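Enterobactin synthetase component F-related protein (Vibrio cholerae serotype O1, PDB 4OXI) probably activates glycine with ATP to form a glycyl-adenylate, serving a lipopolysaccharide modification pathway that confers resistance to antimicrobial peptides. Local coordinates at residues 212-220 / 231-240; 289-297 / 312-321. One frame throughout, in Å; residues are numbered along the deposited sequence.

Both contacts lie within the AMP-binding region of one chain, one after the other in sequence and on opposite sides of the chain's centre. Their centres are 33 Å apart and their nearest atoms about 13 Å, so they do not touch. Interaction 1 joins the two strands of a hairpin and the helix that follows it, a buried contact close to the reaction site: the side chain of Ile232 is about 6 Å from the bound glycyl-adenosine-5'-phosphate. Interaction 2 packs two helices together nearer the surface, and the side chain of Val312 is about 13 Å from that ligand.

Interaction 1: 212-220 / 231-240; sequences NEHEYAYIM and RIAVSYSNLH
Tyr218 with Val234 and Met220 with Ile232 are hydrogen-bonded pairs of the antiparallel hairpin that carries the glycine-rich loop of adenylate-forming enzymes, which in this family probably holds ATP phosphates. The pair nearest that loop is joined from Met220 N to Ile232 O (2.8 Å) and by a return bond from Ile232 N to Met220 O. Farther back comes a classic beta bulge: two residues, Ala217 and Tyr218, stand opposite the single Val234, whose O accepts strongly from Ala217 N (2.7 Å) and weakly from Tyr218 N. CH-pi contacts accompany the pairing. The methyl of Ala233 lies over the centre of the Tyr216 ring, 3.4 Å from CB to the centroid, and Ala217 CB likewise meets the ring of Tyr236 on the helix; an alanine methyl, having no further branches, lies squarely over the ring centre. Tyr218 holds CG between its backbone N and carbonyl carbon (chi1 60°), which folds the ring back over its partner strand, with CZ 3.5 Å from Val234 CB. Ser235 ends the strand and caps the helix in a capping box with Asn238, Asn238 N giving to Ser235 OG (2.9 Å) and Ser235 N to Asn238 OD1. Glu213 O accepts from Ser237 N in the helix's first turn. The bent Glu213 side chain brings OE1, by its syn lone pair, to His240 ND1 (2.8 Å). Carboxylate and imidazole are nearly coplanar (3°), and His240 NE2 bonds to Tyr118 OH, so the ring is gripped from both nitrogens. Around the hairpin, Tyr236 OH reaches Met122 O, strand 123-126 meets Ile219 and Met220, helix 268-279 presents Val270 to Tyr218 and Leu239, and Arg231 pairs with Glu138 on helix 133-142.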
loop_
_atom_site.group_PDB
_atom_site.type_symbol
_atom_site.label_atom_id
_atom_site.label_comp_id
_atom_site.label_asym_id
_atom_site.label_seq_id
_atom_site.Cartn_x
_atom_site.Cartn_y
_atom_site.Cartn_z
ATOM N N ASN A 212 6.161 19.164 12.866
ATOM C CA ASN A 212 6.936 17.956 13.106
ATOM C C ASN A 212 6.917 17.049 11.884
ATOM O O ASN A 212 6.102 16.134 11.783
ATOM C CB ASN A 212 6.481 17.217 14.364
ATOM C CG ASN A 212 7.487 16.166 14.813
ATOM O OD1 ASN A 212 8.603 16.075 14.280
ATOM N ND2 ASN A 212 7.099 15.367 15.802
ATOM N N GLU A 213 7.837 17.308 10.961
ATOM C CA GLU A 213 7.928 16.530 9.745
ATOM C C GLU A 213 8.318 15.100 10.059
ATOM O O GLU A 213 8.204 14.228 9.204
ATOM C CB GLU A 213 8.928 17.159 8.784
ATOM C CG GLU A 213 8.393 18.364 8.015
ATOM C CD GLU A 213 7.399 17.980 6.924
ATOM O OE1 GLU A 213 7.825 17.419 5.886
ATOM O OE2 GLU A 213 6.186 18.250 7.094
ATOM N N HIS A 214 8.755 14.855 11.291
ATOM C CA HIS A 214 9.199 13.521 11.672
ATOM C C HIS A 214 8.159 12.694 12.399
ATOM O O HIS A 214 8.373 11.509 12.646
ATOM C CB HIS A 214 10.505 13.591 12.457
ATOM C CG HIS A 214 11.636 14.122 11.638
ATOM N ND1 HIS A 214 11.982 13.573 10.418
ATOM C CD2 HIS A 214 12.460 15.180 11.826
ATOM C CE1 HIS A 214 12.986 14.259 9.901
ATOM N NE2 HIS A 214 13.296 15.237 10.736
ATOM N N GLU A 215 7.028 13.309 12.718
ATOM C CA GLU A 215 5.869 12.570 13.214
ATOM C C GLU A 215 5.395 11.572 12.142
ATOM O O GLU A 215 5.607 11.777 10.948
ATOM C CB GLU A 215 4.749 13.552 13.581
ATOM C CG GLU A 215 3.486 12.920 14.105
ATOM C CD GLU A 215 3.715 12.134 15.380
ATOM O OE1 GLU A 215 3.702 12.771 16.460
ATOM O OE2 GLU A 215 3.901 10.889 15.304
ATOM N N TYR A 216 4.779 10.480 12.564
ATOM C CA TYR A 216 4.287 9.484 11.617
ATOM C C TYR A 216 2.985 9.939 10.953
ATOM O O TYR A 216 2.050 10.385 11.637
ATOM C CB TYR A 216 4.040 8.172 12.341
ATOM C CG TYR A 216 5.264 7.569 12.999
ATOM C CD1 TYR A 216 6.513 7.627 12.385
ATOM C CD2 TYR A 216 5.167 6.926 14.229
ATOM C CE1 TYR A 216 7.646 7.063 12.990
ATOM C CE2 TYR A 216 6.286 6.362 14.839
ATOM C CZ TYR A 216 7.516 6.429 14.210
ATOM O OH TYR A 216 8.611 5.856 14.803
ATOM N N ALA A 217 2.917 9.809 9.626
ATOM C CA ALA A 217 1.696 10.128 8.884
ATOM C C ALA A 217 0.760 8.917 8.824
ATOM O O ALA A 217 -0.474 9.059 8.918
ATOM C CB ALA A 217 2.030 10.626 7.471
ATOM N N TYR A 218 1.339 7.728 8.659
ATOM C CA TYR A 218 0.534 6.508 8.682
ATOM C C TYR A 218 1.372 5.321 9.096
ATOM O O TYR A 218 2.595 5.352 8.982
ATOM C CB TYR A 218 -0.118 6.231 7.314
ATOM C CG TYR A 218 0.849 6.052 6.148
ATOM C CD1 TYR A 218 1.335 4.793 5.802
ATOM C CD2 TYR A 218 1.257 7.137 5.391
ATOM C CE1 TYR A 218 2.207 4.631 4.732
ATOM C CE2 TYR A 218 2.135 6.985 4.314
ATOM C CZ TYR A 218 2.606 5.732 4.000
ATOM O OH TYR A 218 3.474 5.580 2.939
ATOM N N ILE A 219 0.718 4.270 9.578
ATOM C CA ILE A 219 1.439 3.048 9.913
ATOM C C ILE A 219 0.850 1.860 9.171
ATOM O O ILE A 219 -0.339 1.557 9.313
ATOM C CB ILE A 219 1.371 2.761 11.427
ATOM C CG1 ILE A 219 1.925 3.956 12.220
ATOM C CG2 ILE A 219 2.095 1.463 11.747
ATOM C CD1 ILE A 219 1.610 3.899 13.718
ATOM N N MET A 220 1.686 1.178 8.399
ATOM C CA MET A 220 1.261 0.013 7.638
ATOM C C MET A 220 1.694 -1.234 8.370
ATOM O O MET A 220 2.509 -1.178 9.295
ATOM C CB MET A 220 1.902 0.001 6.246
ATOM C CG MET A 220 1.392 1.085 5.313
ATOM S SD MET A 220 -0.409 1.278 5.337
ATOM C CE MET A 220 -0.608 2.170 3.784
ATOM N N ARG A 231 5.544 -3.892 11.488
ATOM C CA ARG A 231 4.892 -2.619 11.263
ATOM C C ARG A 231 5.838 -1.530 10.799
ATOM O O ARG A 231 6.988 -1.435 11.248
ATOM C CB ARG A 231 4.090 -2.203 12.481
ATOM C CG ARG A 231 2.645 -2.660 12.321
ATOM C CD ARG A 231 1.948 -2.765 13.618
ATOM N NE ARG A 231 2.414 -3.919 14.362
ATOM C CZ ARG A 231 1.685 -5.011 14.562
ATOM N NH1 ARG A 231 0.454 -5.092 14.054
ATOM N NH2 ARG A 231 2.196 -6.015 15.268
ATOM N N ILE A 232 5.342 -0.721 9.874
ATOM C CA ILE A 232 6.167 0.253 9.196
ATOM C C ILE A 232 5.504 1.610 9.337
ATOM O O ILE A 232 4.425 1.851 8.778
ATOM C CB ILE A 232 6.276 -0.111 7.719
ATOM C CG1 ILE A 232 7.012 -1.446 7.567
ATOM C CG2 ILE A 232 6.978 0.977 6.941
ATOM C CD1 ILE A 232 6.872 -2.044 6.180
ATOM N N ALA A 233 6.141 2.484 10.108
ATOM C CA ALA A 233 5.620 3.812 10.339
ATOM C C ALA A 233 6.321 4.787 9.393
ATOM O O ALA A 233 7.539 4.924 9.435
ATOM C CB ALA A 233 5.834 4.213 11.790
ATOM N N VAL A 234 5.539 5.454 8.547
ATOM C CA VAL A 234 6.047 6.348 7.524
ATOM C C VAL A 234 5.831 7.796 7.979
ATOM O O VAL A 234 4.718 8.184 8.344
ATOM C CB VAL A 234 5.313 6.100 6.188
ATOM C CG1 VAL A 234 5.700 7.146 5.142
ATOM C CG2 VAL A 234 5.605 4.695 5.678
ATOM N N SER A 235 6.894 8.592 7.976
ATOM C CA SER A 235 6.820 9.952 8.530
ATOM C C SER A 235 6.243 10.924 7.526
ATOM O O SER A 235 6.129 10.607 6.344
ATOM C CB SER A 235 8.213 10.447 8.895
ATOM O OG SER A 235 8.939 10.658 7.703
ATOM N N TYR A 236 5.884 12.119 7.985
ATOM C CA TYR A 236 5.469 13.162 7.050
ATOM C C TYR A 236 6.567 13.501 6.052
ATOM O O TYR A 236 6.278 13.676 4.866
ATOM C CB TYR A 236 4.948 14.411 7.779
ATOM C CG TYR A 236 3.526 14.219 8.256
ATOM C CD1 TYR A 236 2.452 14.503 7.419
ATOM C CD2 TYR A 236 3.257 13.712 9.522
ATOM C CE1 TYR A 236 1.146 14.319 7.834
ATOM C CE2 TYR A 236 1.957 13.522 9.952
ATOM C CZ TYR A 236 0.902 13.830 9.094
ATOM O OH TYR A 236 -0.400 13.642 9.503
ATOM N N SER A 237 7.821 13.574 6.496
ATOM C CA SER A 237 8.881 13.907 5.531
ATOM C C SER A 237 9.113 12.770 4.528
ATOM O O SER A 237 9.373 13.042 3.363
ATOM C CB SER A 237 10.192 14.332 6.205
ATOM O OG SER A 237 10.729 13.282 6.980
ATOM N N ASN A 238 8.995 11.512 4.960
ATOM C CA ASN A 238 9.006 10.394 4.004
ATOM C C ASN A 238 7.952 10.613 2.925
ATOM O O ASN A 238 8.238 10.561 1.725
ATOM C CB ASN A 238 8.662 9.061 4.679
ATOM C CG ASN A 238 9.698 8.597 5.673
ATOM O OD1 ASN A 238 9.345 8.064 6.728
ATOM N ND2 ASN A 238 10.975 8.782 5.352
ATOM N N LEU A 239 6.719 10.854 3.366
ATOM C CA LEU A 239 5.582 10.964 2.450
ATOM C C LEU A 239 5.688 12.190 1.556
ATOM O O LEU A 239 5.333 12.137 0.368
ATOM C CB LEU A 239 4.273 11.029 3.249
ATOM C CG LEU A 239 2.991 11.435 2.515
ATOM C CD1 LEU A 239 2.694 10.465 1.374
ATOM C CD2 LEU A 239 1.806 11.509 3.490
ATOM N N HIS A 240 6.144 13.303 2.136
ATOM C CA HIS A 240 6.256 14.570 1.394
ATOM C C HIS A 240 7.316 14.454 0.320
ATOM O O HIS A 240 7.143 14.958 -0.784
ATOM C CB HIS A 240 6.582 15.733 2.336
ATOM C CG HIS A 240 5.402 16.220 3.114
ATOM N ND1 HIS A 240 5.508 16.745 4.384
ATOM C CD2 HIS A 240 4.085 16.259 2.802
ATOM C CE1 HIS A 240 4.311 17.091 4.818
ATOM N NE2 HIS A 240 3.430 16.815 3.875
HETATM O O HOH W 1 11.532 10.875 8.464
#

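Interaction 2: 289-297 / 312-321; sequences LAKLSPAEF and VIELALQRQT
The backbone comes closest where Ala295, in the first turn of helix 294-301, stands beside Ala316 near the end of helix 311-318, with CA atoms 6.0 Å apart. One helix precedes and the other follows strand 305-308, an outermost strand of a mixed sheet, in a helix-strand-helix unit; a type I turn from Ala290 to Ser293 leads into the first helix, and a Schellman motif closes the second. Alanines suit the approach because each offers just a methyl, and their CB atoms are 4.1 Å apart. Beside them the compact Pro294, a residue well suited to a helix's first turn, lays CG against Val312 CG1 (3.6 Å), the two side chains sliding past each other in opposite directions; both also touch Trp306. Leu315 has CG anti to its backbone N (chi1 175°), which carries CD2 to Leu292, where it meets CD2 of that leucine (3.8 Å) and also nears Leu292 O. Toward solvent the contact turns polar. Arg319 bends at chi3 and brings its guanidinium edge to Glu296 OE1, the oxygen lying in the guanidinium plane, in a salt bridge that NH1 makes and NE supports weakly. The NH1 to OE1 distance, 2.5 Å, is short enough that its exact value is doubtful. The carboxylate is turned 41° from the guanidinium; Ser293 CB lies over one face of the latter, toward its rim, and Leu292 O also sits over a face. Gln320, with positive phi, completes the Schellman turn, bringing Thr321 OG1 to 3.5 Å from Ala295 CB. There Ala316 O accepts from both Thr321 N and Thr321 OG1, the hydroxyl bond being 2.7 Å.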
loop_
_atom_site.group_PDB
_atom_site.type_symbol
_atom_site.label_atom_id
_atom_site.label_comp_id
_atom_site.label_asym_id
_atom_site.label_seq_id
_atom_site.Cartn_x
_atom_site.Cartn_y
_atom_site.Cartn_z
ATOM N N LEU A 289 -16.839 -4.650 -5.768
ATOM C CA LEU A 289 -17.366 -5.457 -6.884
ATOM C C LEU A 289 -16.975 -4.988 -8.295
ATOM O O LEU A 289 -17.550 -5.475 -9.271
ATOM C CB LEU A 289 -18.894 -5.517 -6.805
ATOM C CG LEU A 289 -19.529 -6.615 -5.952
ATOM C CD1 LEU A 289 -20.922 -6.200 -5.517
ATOM C CD2 LEU A 289 -19.579 -7.908 -6.741
ATOM N N ALA A 290 -16.034 -4.045 -8.410
ATOM C CA ALA A 290 -15.549 -3.579 -9.719
ATOM C C ALA A 290 -14.055 -3.783 -9.867
ATOM O O ALA A 290 -13.505 -3.527 -10.930
ATOM C CB ALA A 290 -15.879 -2.114 -9.941
ATOM N N LYS A 291 -13.394 -4.227 -8.798
ATOM C CA LYS A 291 -11.960 -4.473 -8.852
ATOM C C LYS A 291 -11.649 -5.538 -9.882
ATOM O O LYS A 291 -10.540 -5.581 -10.431
ATOM C CB LYS A 291 -11.424 -4.887 -7.474
ATOM C CG LYS A 291 -10.733 -3.740 -6.725
ATOM C CD LYS A 291 -10.767 -3.919 -5.208
ATOM C CE LYS A 291 -9.644 -4.811 -4.714
ATOM N NZ LYS A 291 -8.300 -4.293 -5.099
ATOM N N LEU A 292 -12.639 -6.381 -10.161
ATOM C CA LEU A 292 -12.462 -7.448 -11.132
ATOM C C LEU A 292 -12.790 -7.008 -12.560
ATOM O O LEU A 292 -12.608 -7.784 -13.501
ATOM C CB LEU A 292 -13.257 -8.698 -10.735
ATOM C CG LEU A 292 -12.668 -9.423 -9.526
ATOM C CD1 LEU A 292 -13.385 -10.731 -9.266
ATOM C CD2 LEU A 292 -11.179 -9.658 -9.730
ATOM N N SER A 293 -13.252 -5.770 -12.725
ATOM C CA SER A 293 -13.389 -5.212 -14.075
ATOM C C SER A 293 -12.739 -3.825 -14.184
ATOM O O SER A 293 -13.425 -2.807 -14.306
ATOM C CB SER A 293 -14.859 -5.157 -14.475
ATOM O OG SER A 293 -15.621 -4.554 -13.452
ATOM N N PRO A 294 -11.402 -3.783 -14.141
ATOM C CA PRO A 294 -10.726 -2.487 -14.057
ATOM C C PRO A 294 -10.825 -1.660 -15.342
ATOM O O PRO A 294 -11.056 -0.448 -15.263
ATOM C CB PRO A 294 -9.272 -2.874 -13.747
ATOM C CG PRO A 294 -9.127 -4.256 -14.307
ATOM C CD PRO A 294 -10.456 -4.912 -14.074
ATOM N N ALA A 295 -10.668 -2.297 -16.498
ATOM C CA ALA A 295 -10.765 -1.583 -17.763
ATOM C C ALA A 295 -12.156 -0.983 -17.971
ATOM O O ALA A 295 -12.294 0.164 -18.417
ATOM C CB ALA A 295 -10.389 -2.499 -18.919
ATOM N N GLU A 296 -13.193 -1.751 -17.658
ATOM C CA GLU A 296 -14.549 -1.205 -17.724
ATOM C C GLU A 296 -14.740 -0.032 -16.764
ATOM O O GLU A 296 -15.422 0.938 -17.094
ATOM C CB GLU A 296 -15.598 -2.271 -17.430
ATOM C CG GLU A 296 -15.646 -3.404 -18.435
ATOM C CD GLU A 296 -14.860 -4.611 -17.971
ATOM O OE1 GLU A 296 -15.407 -5.737 -18.025
ATOM O OE2 GLU A 296 -13.695 -4.437 -17.542
ATOM N N PHE A 297 -14.152 -0.117 -15.573
ATOM C CA PHE A 297 -14.263 0.996 -14.632
ATOM C C PHE A 297 -13.586 2.244 -15.221
ATOM O O PHE A 297 -14.153 3.332 -15.213
ATOM C CB PHE A 297 -13.664 0.624 -13.259
ATOM C CG PHE A 297 -13.930 1.655 -12.184
ATOM C CD1 PHE A 297 -12.980 2.606 -11.862
ATOM C CD2 PHE A 297 -15.138 1.673 -11.504
ATOM C CE1 PHE A 297 -13.234 3.552 -10.883
ATOM C CE2 PHE A 297 -15.401 2.617 -10.532
ATOM C CZ PHE A 297 -14.450 3.560 -10.216
ATOM N N VAL A 312 -3.563 -6.424 -12.882
ATOM C CA VAL A 312 -4.741 -5.805 -13.464
ATOM C C VAL A 312 -4.755 -5.920 -14.994
ATOM O O VAL A 312 -5.814 -6.099 -15.598
ATOM C CB VAL A 312 -4.866 -4.357 -12.973
ATOM C CG1 VAL A 312 -5.646 -3.496 -13.953
ATOM C CG2 VAL A 312 -5.516 -4.349 -11.587
ATOM N N ILE A 313 -3.575 -5.862 -15.614
ATOM C CA ILE A 313 -3.475 -5.960 -17.070
ATOM C C ILE A 313 -3.854 -7.354 -17.542
ATOM O O ILE A 313 -4.563 -7.508 -18.536
ATOM C CB ILE A 313 -2.058 -5.659 -17.575
ATOM C CG1 ILE A 313 -1.588 -4.287 -17.076
ATOM C CG2 ILE A 313 -2.012 -5.735 -19.106
ATOM C CD1 ILE A 313 -0.072 -4.053 -17.260
ATOM N N GLU A 314 -3.382 -8.371 -16.829
ATOM C CA GLU A 314 -3.687 -9.748 -17.199
ATOM C C GLU A 314 -5.175 -10.002 -17.102
ATOM O O GLU A 314 -5.778 -10.613 -17.990
ATOM C CB GLU A 314 -2.943 -10.722 -16.297
ATOM C CG GLU A 314 -1.498 -10.899 -16.682
ATOM C CD GLU A 314 -0.908 -12.157 -16.084
ATOM O OE1 GLU A 314 -0.147 -12.859 -16.792
ATOM O OE2 GLU A 314 -1.217 -12.441 -14.908
ATOM N N LEU A 315 -5.761 -9.524 -16.013
ATOM C CA LEU A 315 -7.195 -9.644 -15.795
ATOM C C LEU A 315 -7.995 -8.973 -16.911
ATOM O O LEU A 315 -8.963 -9.539 -17.423
ATOM C CB LEU A 315 -7.556 -9.032 -14.450
ATOM C CG LEU A 315 -9.037 -8.950 -14.105
ATOM C CD1 LEU A 315 -9.704 -10.321 -14.209
ATOM C CD2 LEU A 315 -9.187 -8.401 -12.702
ATOM N N ALA A 316 -7.593 -7.765 -17.287
ATOM C CA ALA A 316 -8.293 -7.051 -18.342
ATOM C C ALA A 316 -8.221 -7.826 -19.662
ATOM O O ALA A 316 -9.178 -7.818 -20.437
ATOM C CB ALA A 316 -7.733 -5.650 -18.501
ATOM N N LEU A 317 -7.092 -8.500 -19.899
ATOM C CA LEU A 317 -6.909 -9.332 -21.090
ATOM C C LEU A 317 -7.769 -10.587 -21.059
ATOM O O LEU A 317 -8.299 -11.011 -22.094
ATOM C CB LEU A 317 -5.441 -9.721 -21.266
ATOM C CG LEU A 317 -4.563 -8.592 -21.798
ATOM C CD1 LEU A 317 -3.087 -8.957 -21.732
ATOM C CD2 LEU A 317 -4.975 -8.239 -23.216
ATOM N N GLN A 318 -7.900 -11.184 -19.876
ATOM C CA GLN A 318 -8.710 -12.388 -19.714
ATOM C C GLN A 318 -10.179 -12.101 -20.017
ATOM O O GLN A 318 -10.883 -12.950 -20.561
ATOM C CB GLN A 318 -8.536 -12.982 -18.307
ATOM C CG GLN A 318 -7.205 -13.726 -18.122
ATOM C CD GLN A 318 -6.752 -13.844 -16.662
ATOM O OE1 GLN A 318 -7.528 -13.609 -15.726
ATOM N NE2 GLN A 318 -5.481 -14.205 -16.468
ATOM N N ARG A 319 -10.630 -10.896 -19.683
ATOM C CA ARG A 319 -12.016 -10.506 -19.927
ATOM C C ARG A 319 -12.240 -9.935 -21.321
ATOM O O ARG A 319 -13.328 -9.443 -21.616
ATOM C CB ARG A 319 -12.452 -9.464 -18.901
ATOM C CG ARG A 319 -12.300 -9.914 -17.469
ATOM C CD ARG A 319 -12.480 -8.738 -16.538
ATOM N NE ARG A 319 -13.732 -8.040 -16.814
ATOM C CZ ARG A 319 -14.909 -8.406 -16.310
ATOM N NH1 ARG A 319 -16.006 -7.716 -16.603
ATOM N NH2 ARG A 319 -14.981 -9.465 -15.509
ATOM N N GLN A 320 -11.205 -9.977 -22.160
ATOM C CA GLN A 320 -11.277 -9.461 -23.528
ATOM C C GLN A 320 -11.726 -7.994 -23.575
ATOM O O GLN A 320 -12.621 -7.645 -24.339
ATOM C CB GLN A 320 -12.214 -10.341 -24.367
ATOM C CG GLN A 320 -12.055 -11.847 -24.091
ATOM C CD GLN A 320 -13.098 -12.711 -24.797
ATOM O OE1 GLN A 320 -13.664 -12.319 -25.823
ATOM N NE2 GLN A 320 -13.354 -13.893 -24.246
ATOM N N THR A 321 -11.105 -7.142 -22.756
ATOM C CA THR A 321 -11.490 -5.731 -22.669
ATOM C C THR A 321 -10.374 -4.786 -23.086
ATOM O O THR A 321 -10.548 -3.564 -23.071
ATOM C CB THR A 321 -11.925 -5.328 -21.235
ATOM O OG1 THR A 321 -10.916 -5.718 -20.289
ATOM C CG2 THR A 321 -13.239 -5.972 -20.866
#